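Local coordinates for protein dnab-like replicative helicase (Bacillus phage SPP1, PDB 3BH0) that probably hydrolyses ATP to drive 5'-3' unwinding of duplex DNA during phage replication, this chain being the ATPase domain of a DnaB-family helicase, at residues 98-103 and 172-177. Residues are numbered along the deposited sequence; the frame is centred on the assembly and turned at random.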
ATOM      1  N   VAL A  98       6.106   4.182  11.037  1.00 49.19           N
ATOM      2  CA  VAL A  98       4.813   4.814  11.296  1.00 47.80           C
ATOM      3  C   VAL A  98       3.951   4.828  10.031  1.00 46.63           C
ATOM      4  O   VAL A  98       4.366   5.349   8.996  1.00 46.69           O
ATOM      5  CB  VAL A  98       4.997   6.264  11.831  1.00 48.17           C
ATOM      6  CG1 VAL A  98       3.650   6.946  12.086  1.00 48.42           C
ATOM      7  CG2 VAL A  98       5.833   6.263  13.102  1.00 48.16           C
ATOM      8  N   VAL A  99       2.754   4.254  10.128  1.00 45.03           N
ATOM      9  CA  VAL A  99       1.827   4.191   9.002  1.00 43.41           C
ATOM     10  C   VAL A  99       0.617   5.111   9.196  1.00 42.59           C
ATOM     11  O   VAL A  99      -0.120   4.980  10.163  1.00 42.39           O
ATOM     12  CB  VAL A  99       1.357   2.742   8.717  1.00 43.49           C
ATOM     13  CG1 VAL A  99       0.512   2.698   7.439  1.00 43.12           C
ATOM     14  CG2 VAL A  99       2.553   1.788   8.598  1.00 42.50           C
ATOM     15  N   ASN A 100       0.444   6.051   8.271  1.00 41.38           N
ATOM     16  CA  ASN A 100      -0.722   6.909   8.219  1.00 40.38           C
ATOM     17  C   ASN A 100      -1.635   6.400   7.111  1.00 39.67           C
ATOM     18  O   ASN A 100      -1.322   6.516   5.927  1.00 39.24           O
ATOM     19  CB  ASN A 100      -0.321   8.348   7.899  1.00 40.65           C
ATOM     20  CG  ASN A 100       0.072   9.162   9.129  1.00 41.33           C
ATOM     21  OD1 ASN A 100       0.151   8.647  10.242  1.00 42.99           O
ATOM     22  ND2 ASN A 100       0.315  10.456   8.917  1.00 39.77           N
ATOM     23  N   LEU A 101      -2.763   5.826   7.501  1.00 39.00           N
ATOM     24  CA  LEU A 101      -3.717   5.313   6.533  1.00 38.08           C
ATOM     25  C   LEU A 101      -4.830   6.317   6.318  1.00 37.29           C
ATOM     26  O   LEU A 101      -5.579   6.637   7.243  1.00 37.90           O
ATOM     27  CB  LEU A 101      -4.275   3.963   6.971  1.00 37.42           C
ATOM     28  CG  LEU A 101      -5.551   3.495   6.265  1.00 38.51           C
ATOM     29  CD1 LEU A 101      -5.385   3.284   4.737  1.00 36.13           C
ATOM     30  CD2 LEU A 101      -6.099   2.238   6.955  1.00 38.60           C
ATOM     31  N   HIS A 102      -4.918   6.820   5.094  1.00 36.19           N
ATOM     32  CA  HIS A 102      -5.964   7.742   4.727  1.00 35.53           C
ATOM     33  C   HIS A 102      -7.045   6.958   3.996  1.00 35.51           C
ATOM     34  O   HIS A 102      -6.901   6.596   2.823  1.00 34.73           O
ATOM     35  CB  HIS A 102      -5.400   8.904   3.916  1.00 35.15           C
ATOM     36  CG  HIS A 102      -4.532   9.818   4.723  1.00 35.62           C
ATOM     37  ND1 HIS A 102      -3.227   9.510   5.051  1.00 35.98           N
ATOM     38  CD2 HIS A 102      -4.790  11.016   5.297  1.00 34.60           C
ATOM     39  CE1 HIS A 102      -2.722  10.480   5.793  1.00 34.43           C
ATOM     40  NE2 HIS A 102      -3.648  11.407   5.952  1.00 33.27           N
ATOM     41  N   SER A 103      -8.110   6.650   4.735  1.00 35.72           N
ATOM     42  CA  SER A 103      -9.145   5.768   4.233  1.00 35.62           C
ATOM     43  C   SER A 103     -10.428   6.527   3.928  1.00 35.48           C
ATOM     44  O   SER A 103     -11.184   6.913   4.809  1.00 34.98           O
ATOM     45  CB  SER A 103      -9.354   4.586   5.177  1.00 35.72           C
ATOM     46  OG  SER A 103     -10.421   4.794   6.053  1.00 37.40           O
ATOM     47  N   ARG A 172       2.984  16.033   7.981  1.00 45.30           N
ATOM     48  CA  ARG A 172       3.891  16.904   8.744  1.00 46.54           C
ATOM     49  C   ARG A 172       3.604  16.796  10.229  1.00 47.65           C
ATOM     50  O   ARG A 172       4.496  16.478  11.036  1.00 48.36           O
ATOM     51  CB  ARG A 172       3.741  18.357   8.291  1.00 46.51           C
ATOM     52  CG  ARG A 172       4.161  18.584   6.850  1.00 45.94           C
ATOM     53  CD  ARG A 172       4.311  20.048   6.548  1.00 45.56           C
ATOM     54  NE  ARG A 172       5.280  20.676   7.445  1.00 43.73           N
ATOM     55  CZ  ARG A 172       5.127  21.884   7.983  1.00 40.84           C
ATOM     56  NH1 ARG A 172       4.040  22.595   7.721  1.00 39.47           N
ATOM     57  NH2 ARG A 172       6.061  22.373   8.787  1.00 40.18           N
ATOM     58  N   GLN A 173       2.342  17.048  10.568  1.00 48.58           N
ATOM     59  CA  GLN A 173       1.792  16.839  11.899  1.00 49.69           C
ATOM     60  C   GLN A 173       2.231  15.504  12.518  1.00 49.45           C
ATOM     61  O   GLN A 173       2.605  15.473  13.680  1.00 49.98           O
ATOM     62  CB  GLN A 173       0.264  16.964  11.826  1.00 49.56           C
ATOM     63  CG  GLN A 173      -0.428  17.099  13.161  1.00 51.50           C
ATOM     64  CD  GLN A 173      -1.943  17.146  13.043  1.00 51.67           C
ATOM     65  OE1 GLN A 173      -2.503  17.889  12.229  1.00 53.80           O
ATOM     66  NE2 GLN A 173      -2.616  16.359  13.875  1.00 55.02           N
ATOM     67  N   THR A 174       2.207  14.422  11.740  1.00 49.96           N
ATOM     68  CA  THR A 174       2.682  13.090  12.196  1.00 50.34           C
ATOM     69  C   THR A 174       4.197  13.038  12.350  1.00 51.22           C
ATOM     70  O   THR A 174       4.723  12.404  13.263  1.00 51.60           O
ATOM     71  CB  THR A 174       2.237  11.934  11.226  1.00 49.93           C
ATOM     72  OG1 THR A 174       0.813  11.799  11.251  1.00 48.86           O
ATOM     73  CG2 THR A 174       2.861  10.593  11.604  1.00 48.61           C
ATOM     74  N   LYS A 175       4.895  13.674  11.423  1.00 52.61           N
ATOM     75  CA  LYS A 175       6.352  13.735  11.454  1.00 53.79           C
ATOM     76  C   LYS A 175       6.799  14.362  12.764  1.00 54.26           C
ATOM     77  O   LYS A 175       7.561  13.768  13.519  1.00 54.07           O
ATOM     78  CB  LYS A 175       6.862  14.563  10.276  1.00 53.76           C
ATOM     79  CG  LYS A 175       7.165  13.770   9.030  1.00 53.82           C
ATOM     80  CD  LYS A 175       8.004  14.644   8.120  1.00 54.51           C
ATOM     81  CE  LYS A 175       9.342  13.997   7.835  1.00 54.74           C
ATOM     82  NZ  LYS A 175      10.209  14.976   7.125  1.00 55.22           N
ATOM     83  N   ARG A 176       6.288  15.559  13.029  1.00 55.51           N
ATOM     84  CA  ARG A 176       6.576  16.286  14.269  1.00 56.96           C
ATOM     85  C   ARG A 176       6.362  15.449  15.532  1.00 57.11           C
ATOM     86  O   ARG A 176       7.119  15.580  16.501  1.00 57.40           O
ATOM     87  CB  ARG A 176       5.721  17.548  14.333  1.00 57.23           C
ATOM     88  CG  ARG A 176       6.371  18.709  15.069  1.00 60.02           C
ATOM     89  CD  ARG A 176       5.437  19.925  15.052  1.00 64.18           C
ATOM     90  NE  ARG A 176       4.054  19.519  15.307  1.00 66.83           N
ATOM     91  CZ  ARG A 176       3.401  19.725  16.449  1.00 68.15           C
ATOM     92  NH1 ARG A 176       3.990  20.373  17.457  1.00 67.71           N
ATOM     93  NH2 ARG A 176       2.147  19.288  16.575  1.00 68.28           N
ATOM     94  N   LYS A 177       5.348  14.583  15.513  1.00 57.21           N
ATOM     95  CA  LYS A 177       5.006  13.759  16.675  1.00 57.40           C
ATOM     96  C   LYS A 177       5.750  12.423  16.704  1.00 57.02           C
ATOM     97  O   LYS A 177       5.588  11.637  17.631  1.00 56.94           O
ATOM     98  CB  LYS A 177       3.485  13.567  16.769  1.00 57.56           C
ATOM     99  CG  LYS A 177       2.730  14.852  17.119  1.00 58.21           C
ATOM    100  CD  LYS A 177       1.235  14.758  16.814  1.00 58.58           C
ATOM    101  CE  LYS A 177       0.555  16.130  16.979  1.00 60.89           C
ATOM    102  NZ  LYS A 177      -0.951  16.094  17.022  1.00 60.89           N
TER
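Thr174, near the end of helix 164-176, presses its branched side chain against Val98 and Asn100 of strand 98-103, alternate residues on one face of the sheet in this P-loop NTPase domain of the RecA-like kind. The strand runs parallel to its neighbours 154-157 and 183-188, and the helix belongs to the crossover that joins those two, passing over the strand between them. Val98, Asn100 and Thr174 are all buried.

The apolar part is one methyl against another: Val98 CG1 meets Thr174 CG2 tip to tip at 3.8 Å. Both methyls lie anti to their own backbone N (chi1 179° for Val98), which carries each across the gap between strand and helix. Val183 of the next strand also touches Thr174, while Val99 and Leu101 turn to the other face and pack on helix 81-93, whose first residues belong to the probable Walker A motif.

The polar part sits beside it. The amide of Asn100 reaches out from the strand to meet the hydroxyl of Thr174 coming from the helix. As modelled, Thr174 OG1 lies 2.7 Å from Asn100 ND2 and 3.4 Å from Asn100 OD1, but the amide is probably flipped, so the identity of its two terminal atoms is uncertain. Within its own helix the hydroxyl is anchored one turn back, by a hydrogen bond from Thr174 OG1 to Lys170 O.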